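RavA (Legionella pneumophila str. Paris, PDB 6WO6) is an effector of the bacterium, probably delivered into host cells during infection, whose molecular activity is not established. Local coordinates at residues K89-L94 against K121-V126; S46-E51 against K58-A63; E286-F291 against N325-E330. The protein carries 2 engineered substitutions. All coordinates share one frame; numbering follows the deposited sequence.

Contact 1 (K89-L94 against K121-V126); sequences KRIISL and KLAIDV
Ile91 carries most of this contact, and its branches meet two residues lying one helical turn apart, Ala123 and Val126. At the base of its side chain, CB comes within 4.1 Å of CG1 of Val126. The short branch goes further into the same neighbour: Ile91 CG2 is 3.7 Å from Val126 CG1. The longer branch runs along the partner helix instead. Its CG1 sits beside the backbone N (chi1 -72°), and the chain then extends with CD1 anti to CA (chi2 175°), which brings the Ile91 tip over the backbone at Ala123, with CD1 3.8 Å from Ala123 CA. The same CD1 also touches the Ala123 methyl, CB. On the other side of the interface, Val126 turns CG1 anti to its own backbone N, so this methyl is the one presented to Ile91. Ile92 adds a looser edge, its CG1 reaching the same Val126 CG1 at 4.3 Å. No hydrogen bond crosses between the segments, and every approach is carbon to carbon, as expected of two helices packed by aliphatic side chains in an all-helical fold. The pair is enclosed by further helices: Phe116 of helix 115-118 touches both Ile91 and Ala123, while Leu50 of helix 38-51 packs on Val126, so helices 38-51, 77-92 and 120-127 pack on one another as a group of three.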
loop_
_atom_site.group_PDB
_atom_site.type_symbol
_atom_site.label_atom_id
_atom_site.label_comp_id
_atom_site.label_asym_id
_atom_site.label_seq_id
_atom_site.Cartn_x
_atom_site.Cartn_y
_atom_site.Cartn_z
ATOM N N LYS A 89 -0.082 9.772 21.081
ATOM C CA LYS A 89 0.064 10.880 20.144
ATOM C C LYS A 89 1.098 10.555 19.075
ATOM O O LYS A 89 0.861 10.768 17.879
ATOM C CB LYS A 89 0.448 12.154 20.902
ATOM C CG LYS A 89 0.644 13.379 20.024
ATOM C CD LYS A 89 -0.651 13.758 19.325
ATOM C CE LYS A 89 -0.447 13.925 17.826
ATOM N NZ LYS A 89 -1.740 13.886 17.086
ATOM N N ARG A 90 2.253 10.022 19.486
ATOM C CA ARG A 90 3.300 9.718 18.520
ATOM C C ARG A 90 2.907 8.573 17.597
ATOM O O ARG A 90 3.318 8.556 16.432
ATOM C CB ARG A 90 4.607 9.397 19.243
ATOM C CG ARG A 90 5.200 10.587 19.971
ATOM C CD ARG A 90 6.499 10.229 20.663
ATOM N NE ARG A 90 6.987 11.336 21.478
ATOM C CZ ARG A 90 8.108 11.302 22.189
ATOM N NH1 ARG A 90 8.863 10.212 22.187
ATOM N NH2 ARG A 90 8.475 12.359 22.902
ATOM N N ILE A 91 2.113 7.614 18.081
ATOM C CA ILE A 91 1.679 6.542 17.190
ATOM C C ILE A 91 0.616 7.044 16.216
ATOM O O ILE A 91 0.673 6.757 15.016
ATOM C CB ILE A 91 1.185 5.331 17.999
ATOM C CG1 ILE A 91 2.371 4.618 18.648
ATOM C CG2 ILE A 91 0.405 4.375 17.106
ATOM C CD1 ILE A 91 1.974 3.477 19.560
ATOM N N ILE A 92 -0.360 7.811 16.708
ATOM C CA ILE A 92 -1.466 8.241 15.857
ATOM C C ILE A 92 -1.014 9.296 14.853
ATOM O O ILE A 92 -1.566 9.386 13.748
ATOM C CB ILE A 92 -2.635 8.724 16.740
ATOM C CG1 ILE A 92 -3.518 7.537 17.132
ATOM C CG2 ILE A 92 -3.452 9.813 16.059
ATOM C CD1 ILE A 92 -3.985 6.710 15.952
ATOM N N SER A 93 0.013 10.083 15.186
ATOM C CA SER A 93 0.520 11.067 14.237
ATOM C C SER A 93 1.150 10.429 13.005
ATOM O O SER A 93 1.460 11.149 12.050
ATOM C CB SER A 93 1.533 11.988 14.922
ATOM O OG SER A 93 2.646 11.256 15.401
ATOM N N LEU A 94 1.351 9.109 13.003
ATOM C CA LEU A 94 1.735 8.427 11.772
ATOM C C LEU A 94 0.623 8.497 10.735
ATOM O O LEU A 94 0.901 8.551 9.531
ATOM C CB LEU A 94 2.096 6.970 12.061
ATOM C CG LEU A 94 3.298 6.693 12.967
ATOM C CD1 LEU A 94 3.404 5.207 13.272
ATOM C CD2 LEU A 94 4.582 7.198 12.335
ATOM N N LYS A 121 2.189 -2.615 26.117
ATOM C CA LYS A 121 0.796 -3.038 26.004
ATOM C C LYS A 121 -0.073 -1.909 25.458
ATOM O O LYS A 121 -0.920 -2.132 24.584
ATOM C CB LYS A 121 0.276 -3.510 27.362
ATOM C CG LYS A 121 1.120 -4.600 28.013
ATOM N N LEU A 122 0.139 -0.685 25.949
ATOM C CA LEU A 122 -0.601 0.462 25.433
ATOM C C LEU A 122 -0.281 0.710 23.964
ATOM O O LEU A 122 -1.173 1.047 23.176
ATOM C CB LEU A 122 -0.285 1.706 26.261
ATOM C CG LEU A 122 -0.850 3.006 25.685
ATOM C CD1 LEU A 122 -2.370 3.015 25.763
ATOM C CD2 LEU A 122 -0.263 4.218 26.379
ATOM N N ALA A 123 0.987 0.556 23.577
ATOM C CA ALA A 123 1.362 0.733 22.178
ATOM C C ALA A 123 0.637 -0.269 21.289
ATOM O O ALA A 123 0.074 0.096 20.250
ATOM C CB ALA A 123 2.876 0.597 22.019
ATOM N N ILE A 124 0.633 -1.542 21.691
ATOM C CA ILE A 124 -0.037 -2.572 20.902
ATOM C C ILE A 124 -1.539 -2.320 20.849
ATOM O O ILE A 124 -2.188 -2.574 19.827
ATOM C CB ILE A 124 0.285 -3.968 21.467
ATOM C CG1 ILE A 124 1.793 -4.211 21.456
ATOM C CG2 ILE A 124 -0.437 -5.044 20.676
ATOM C CD1 ILE A 124 2.417 -4.110 20.082
ATOM N N ASP A 125 -2.116 -1.810 21.942
ATOM C CA ASP A 125 -3.552 -1.538 21.955
ATOM C C ASP A 125 -3.907 -0.363 21.050
ATOM O O ASP A 125 -4.956 -0.371 20.397
ATOM C CB ASP A 125 -4.026 -1.278 23.385
ATOM C CG ASP A 125 -3.979 -2.525 24.245
ATOM O OD1 ASP A 125 -4.115 -3.632 23.684
ATOM O OD2 ASP A 125 -3.804 -2.402 25.478
ATOM N N VAL A 126 -3.049 0.659 21.002
ATOM C CA VAL A 126 -3.271 1.764 20.073
ATOM C C VAL A 126 -3.104 1.288 18.634
ATOM O O VAL A 126 -3.837 1.716 17.733
ATOM C CB VAL A 126 -2.329 2.940 20.397
ATOM C CG1 VAL A 126 -2.455 4.033 19.350
ATOM C CG2 VAL A 126 -2.643 3.502 21.768
#

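Contact 2 (S46-E51 against K58-A63); sequences SRLVLE and KDFAHA
The Phe60 ring meets Leu48 and Val49 in two different ways. Val49 CG2 lies at the ring edge, near its plane, whereas Leu48 comes in obliquely. Tyr17 of helix 16-20 packs against the same phenyl group edge-to-face and also touches Leu48. The arrangement is an alpha-helical hairpin: helices 38-51 and 54-66 are consecutive, joined by a very short linker, and the two short segments run in roughly opposite directions. Their backbones remain well separated, with the closest CA atoms, those of Val49 and Phe60, 9.0 Å apart, so the aromatic side chain has to bridge the gap. It does so with CG anti to the backbone N (chi1 -167°), which carries the far end of the ring to the other helix. There CZ is 4.0 Å from Leu48 CG and CE2 is 4.1 Å from Val49 CG2. All three touching residues are buried, and no hydrogen bond links the segments, which leaves the closure purely apolar. Helix 77-92 covers the pair as well, with Leu81 on Leu48 and Ala84 on Val49. That helix adds a polar tie to the hairpin: NZ of Lys88 is hydrogen-bonded to the main-chain O of Val49.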
loop_
_atom_site.group_PDB
_atom_site.type_symbol
_atom_site.label_atom_id
_atom_site.label_comp_id
_atom_site.label_asym_id
_atom_site.label_seq_id
_atom_site.Cartn_x
_atom_site.Cartn_y
_atom_site.Cartn_z
ATOM N N SER A 46 -3.184 4.072 30.951
ATOM C CA SER A 46 -3.298 3.452 29.636
ATOM C C SER A 46 -4.748 3.420 29.167
ATOM O O SER A 46 -5.047 3.773 28.019
ATOM C CB SER A 46 -2.709 2.042 29.673
ATOM O OG SER A 46 -1.297 2.086 29.780
ATOM N N ARG A 47 -5.665 2.997 30.042
ATOM C CA ARG A 47 -7.074 2.953 29.654
ATOM C C ARG A 47 -7.617 4.354 29.386
ATOM O O ARG A 47 -8.333 4.581 28.398
ATOM C CB ARG A 47 -7.896 2.259 30.738
ATOM C CG ARG A 47 -7.495 0.816 30.998
ATOM C CD ARG A 47 -8.244 0.278 32.196
ATOM N NE ARG A 47 -9.681 0.490 32.058
ATOM C CZ ARG A 47 -10.514 0.637 33.083
ATOM N NH1 ARG A 47 -10.053 0.607 34.326
ATOM N NH2 ARG A 47 -11.807 0.826 32.863
ATOM N N LEU A 48 -7.280 5.303 30.263
ATOM C CA LEU A 48 -7.699 6.688 30.103
ATOM C C LEU A 48 -7.272 7.244 28.751
ATOM O O LEU A 48 -8.037 7.955 28.089
ATOM C CB LEU A 48 -7.113 7.508 31.257
ATOM C CG LEU A 48 -7.371 8.997 31.470
ATOM C CD1 LEU A 48 -8.821 9.324 31.275
ATOM C CD2 LEU A 48 -6.938 9.380 32.880
ATOM N N VAL A 49 -6.058 6.910 28.312
ATOM C CA VAL A 49 -5.576 7.422 27.033
ATOM C C VAL A 49 -6.182 6.649 25.862
ATOM O O VAL A 49 -6.439 7.228 24.798
ATOM C CB VAL A 49 -4.034 7.400 27.018
ATOM C CG1 VAL A 49 -3.497 7.096 25.637
ATOM C CG2 VAL A 49 -3.493 8.733 27.503
ATOM N N LEU A 50 -6.442 5.351 26.036
ATOM C CA LEU A 50 -7.066 4.569 24.973
ATOM C C LEU A 50 -8.455 5.097 24.647
ATOM O O LEU A 50 -8.788 5.320 23.478
ATOM C CB LEU A 50 -7.137 3.095 25.373
ATOM C CG LEU A 50 -5.922 2.237 25.029
ATOM C CD1 LEU A 50 -5.917 0.960 25.851
ATOM C CD2 LEU A 50 -5.914 1.913 23.546
ATOM N N GLU A 51 -9.281 5.318 25.674
ATOM C CA GLU A 51 -10.663 5.717 25.427
ATOM C C GLU A 51 -10.799 7.128 24.869
ATOM O O GLU A 51 -11.888 7.484 24.405
ATOM C CB GLU A 51 -11.484 5.596 26.706
ATOM C CG GLU A 51 -11.662 4.173 27.188
ATOM C CD GLU A 51 -12.659 4.078 28.317
ATOM O OE1 GLU A 51 -13.004 2.945 28.714
ATOM O OE2 GLU A 51 -13.102 5.143 28.803
ATOM N N LYS A 58 -5.699 16.582 21.294
ATOM C CA LYS A 58 -5.140 17.910 21.533
ATOM C C LYS A 58 -5.799 18.573 22.736
ATOM O O LYS A 58 -5.113 19.033 23.658
ATOM C CB LYS A 58 -5.297 18.780 20.283
ATOM N N ASP A 59 -7.135 18.607 22.754
ATOM C CA ASP A 59 -7.843 19.120 23.922
ATOM C C ASP A 59 -7.365 18.422 25.186
ATOM O O ASP A 59 -6.920 19.073 26.141
ATOM C CB ASP A 59 -9.353 18.942 23.746
ATOM C CG ASP A 59 -9.950 19.936 22.769
ATOM O OD1 ASP A 59 -9.500 21.102 22.750
ATOM O OD2 ASP A 59 -10.871 19.549 22.020
ATOM N N PHE A 60 -7.397 17.084 25.181
ATOM C CA PHE A 60 -6.936 16.318 26.333
ATOM C C PHE A 60 -5.534 16.739 26.748
ATOM O O PHE A 60 -5.239 16.847 27.946
ATOM C CB PHE A 60 -6.971 14.822 26.018
ATOM C CG PHE A 60 -6.807 13.945 27.228
ATOM C CD1 PHE A 60 -7.256 14.365 28.470
ATOM C CD2 PHE A 60 -6.194 12.706 27.125
ATOM C CE1 PHE A 60 -7.106 13.563 29.587
ATOM C CE2 PHE A 60 -6.039 11.899 28.240
ATOM C CZ PHE A 60 -6.496 12.328 29.472
ATOM N N ALA A 61 -4.665 17.007 25.768
ATOM C CA ALA A 61 -3.314 17.461 26.077
ATOM C C ALA A 61 -3.351 18.637 27.042
ATOM O O ALA A 61 -2.784 18.573 28.140
ATOM C CB ALA A 61 -2.577 17.837 24.790
ATOM N N HIS A 62 -4.067 19.701 26.667
ATOM C CA HIS A 62 -4.131 20.879 27.525
ATOM C C HIS A 62 -4.690 20.521 28.894
ATOM O O HIS A 62 -4.233 21.049 29.916
ATOM C CB HIS A 62 -4.967 21.972 26.859
ATOM C CG HIS A 62 -4.353 22.515 25.606
ATOM N ND1 HIS A 62 -2.991 22.524 25.389
ATOM C CD2 HIS A 62 -4.913 23.057 24.498
ATOM C CE1 HIS A 62 -2.739 23.053 24.205
ATOM N NE2 HIS A 62 -3.889 23.385 23.644
ATOM N N ALA A 63 -5.650 19.593 28.936
ATOM C CA ALA A 63 -6.191 19.146 30.216
ATOM C C ALA A 63 -5.078 18.630 31.120
ATOM O O ALA A 63 -4.955 19.053 32.276
ATOM C CB ALA A 63 -7.255 18.071 29.991
#

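Contact 3 (E286-F291 against N325-E330); sequences EFAILF and NGAAHE
Ala327 and Ala328 receive the methyl of Ala288 where helix 311-327 comes to its end. Just before them, Asn325 points its CB away from 286-291, although its end comes back nearer, and the side chain packs on Pro292 of helix 290-294. Ala327, in the last turn, then faces the partner directly, its CB 3.8 Å from Ala288 CB, and it also packs on Leu285 of helix 281-286. At Ala328 the chain leaves helical geometry (psi 176°), and the nearest CA atoms of the two segments, those of Ala288 and Ala328, are 5.1 Å apart. The contact therefore joins a helix C terminus to an interhelical corner: Phe287 to Leu290 form a type I beta turn, closed by Leu290 N to Phe287 O at 3.1 Å, between helices 281-286 and 290-294. Small side chains on both sides permit this closeness. Ala288 CB lies 3.6 Å from Ala328 N, while the Ala328 methyl sits beside the turn backbone, its CB 3.8 Å from Ala288 O. That carbonyl oxygen is already engaged within its own segment, accepting a hydrogen bond from Phe291 N at 2.9 Å. Further on, His329 turns away from the corner, with Ala328 CB over one face of its imidazole, offset toward the rim.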
loop_
_atom_site.group_PDB
_atom_site.type_symbol
_atom_site.label_atom_id
_atom_site.label_comp_id
_atom_site.label_asym_id
_atom_site.label_seq_id
_atom_site.Cartn_x
_atom_site.Cartn_y
_atom_site.Cartn_z
ATOM N N GLU A 286 -2.013 0.881 -29.461
ATOM C CA GLU A 286 -1.942 0.818 -28.005
ATOM C C GLU A 286 -0.949 -0.236 -27.537
ATOM O O GLU A 286 -0.345 -0.090 -26.469
ATOM C CB GLU A 286 -3.331 0.534 -27.428
ATOM C CG GLU A 286 -3.439 0.693 -25.918
ATOM C CD GLU A 286 -4.843 0.419 -25.401
ATOM O OE1 GLU A 286 -5.632 -0.226 -26.124
ATOM O OE2 GLU A 286 -5.160 0.850 -24.273
ATOM N N PHE A 287 -0.759 -1.292 -28.327
ATOM C CA PHE A 287 0.118 -2.407 -27.991
ATOM C C PHE A 287 1.136 -2.645 -29.098
ATOM O O PHE A 287 1.453 -3.788 -29.443
ATOM C CB PHE A 287 -0.699 -3.668 -27.719
ATOM C CG PHE A 287 -1.684 -3.514 -26.596
ATOM C CD1 PHE A 287 -1.300 -2.941 -25.394
ATOM C CD2 PHE A 287 -2.997 -3.927 -26.747
ATOM C CE1 PHE A 287 -2.208 -2.794 -24.355
ATOM C CE2 PHE A 287 -3.910 -3.783 -25.713
ATOM C CZ PHE A 287 -3.515 -3.216 -24.517
ATOM N N ALA A 288 1.674 -1.556 -29.656
ATOM C CA ALA A 288 2.572 -1.661 -30.803
ATOM C C ALA A 288 3.828 -2.460 -30.477
ATOM O O ALA A 288 4.415 -3.083 -31.372
ATOM C CB ALA A 288 2.942 -0.265 -31.301
ATOM N N ILE A 289 4.241 -2.469 -29.205
ATOM C CA ILE A 289 5.445 -3.183 -28.790
ATOM C C ILE A 289 5.388 -4.656 -29.174
ATOM O O ILE A 289 6.432 -5.304 -29.306
ATOM C CB ILE A 289 5.654 -3.013 -27.269
ATOM C CG1 ILE A 289 7.058 -3.463 -26.856
ATOM C CG2 ILE A 289 4.598 -3.783 -26.493
ATOM C CD1 ILE A 289 7.325 -3.324 -25.376
ATOM N N LEU A 290 4.187 -5.197 -29.384
ATOM C CA LEU A 290 4.057 -6.605 -29.737
ATOM C C LEU A 290 4.601 -6.908 -31.127
ATOM O O LEU A 290 5.048 -8.033 -31.377
ATOM C CB LEU A 290 2.591 -7.030 -29.653
ATOM C CG LEU A 290 2.032 -7.337 -28.268
ATOM C CD1 LEU A 290 0.532 -7.553 -28.335
ATOM C CD2 LEU A 290 2.722 -8.564 -27.712
ATOM N N PHE A 291 4.587 -5.933 -32.039
ATOM C CA PHE A 291 4.712 -6.265 -33.458
ATOM C C PHE A 291 6.135 -6.556 -33.942
ATOM O O PHE A 291 6.326 -7.549 -34.657
ATOM C CB PHE A 291 4.081 -5.158 -34.305
ATOM C CG PHE A 291 2.583 -5.197 -34.310
ATOM C CD1 PHE A 291 1.858 -4.640 -33.269
ATOM C CD2 PHE A 291 1.900 -5.814 -35.340
ATOM C CE1 PHE A 291 0.478 -4.682 -33.266
ATOM C CE2 PHE A 291 0.519 -5.863 -35.344
ATOM C CZ PHE A 291 -0.195 -5.297 -34.309
ATOM N N ASN A 325 4.640 0.052 -36.642
ATOM C CA ASN A 325 6.048 -0.109 -36.295
ATOM C C ASN A 325 6.648 1.201 -35.800
ATOM O O ASN A 325 7.513 1.200 -34.915
ATOM C CB ASN A 325 6.825 -0.642 -37.498
ATOM C CG ASN A 325 7.730 -1.799 -37.135
ATOM O OD1 ASN A 325 7.302 -2.955 -37.124
ATOM N ND2 ASN A 325 8.988 -1.496 -36.829
ATOM N N GLY A 326 6.204 2.330 -36.358
ATOM C CA GLY A 326 6.657 3.619 -35.864
ATOM C C GLY A 326 6.165 3.926 -34.464
ATOM O O GLY A 326 6.858 4.596 -33.694
ATOM N N ALA A 327 4.965 3.455 -34.117
ATOM C CA ALA A 327 4.475 3.625 -32.754
ATOM C C ALA A 327 5.293 2.808 -31.762
ATOM O O ALA A 327 5.433 3.204 -30.599
ATOM C CB ALA A 327 2.998 3.241 -32.669
ATOM N N ALA A 328 5.829 1.670 -32.196
ATOM C CA ALA A 328 6.845 0.978 -31.422
ATOM C C ALA A 328 8.135 1.798 -31.437
ATOM O O ALA A 328 8.242 2.827 -32.109
ATOM C CB ALA A 328 7.065 -0.428 -31.970
ATOM N N HIS A 329 9.137 1.330 -30.691
ATOM C CA HIS A 329 10.343 2.118 -30.427
ATOM C C HIS A 329 9.967 3.467 -29.817
ATOM O O HIS A 329 10.544 4.505 -30.145
ATOM C CB HIS A 329 11.190 2.308 -31.690
ATOM C CG HIS A 329 11.225 1.109 -32.585
ATOM N ND1 HIS A 329 10.551 1.057 -33.786
ATOM C CD2 HIS A 329 11.851 -0.085 -32.455
ATOM C CE1 HIS A 329 10.761 -0.115 -34.358
ATOM N NE2 HIS A 329 11.546 -0.827 -33.569
ATOM N N GLU A 330 8.972 3.446 -28.935
ATOM C CA GLU A 330 8.488 4.640 -28.255
ATOM C C GLU A 330 7.859 4.252 -26.923
ATOM O O GLU A 330 7.545 3.081 -26.697
ATOM C CB GLU A 330 7.471 5.392 -29.120
ATOM C CG GLU A 330 7.986 6.690 -29.721
ATOM C CD GLU A 330 6.893 7.484 -30.413
ATOM O OE1 GLU A 330 5.770 6.954 -30.559
ATOM O OE2 GLU A 330 7.154 8.640 -30.807
#

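In the fold
From the N terminus, contact 2 closes first, returning helix 54-66 onto helix 38-51 across only six intervening residues. The chain then enters helix 77-92, and contact 1 opens at its end, closing 26 intervening residues later when helix 120-127 comes back against it. These loops follow one another without nesting or crossing, yet in space they adjoin: their centres are 12 Å apart, and Leu122 and Leu50 touch directly, uniting the N-terminal helices. Contact 3, also in series, spans 33 intervening residues and brings the C-terminal end of the chain against residues 286-291. It lies on the opposite side of the chain's centre, its nearest atoms about 35 Å from contact 1.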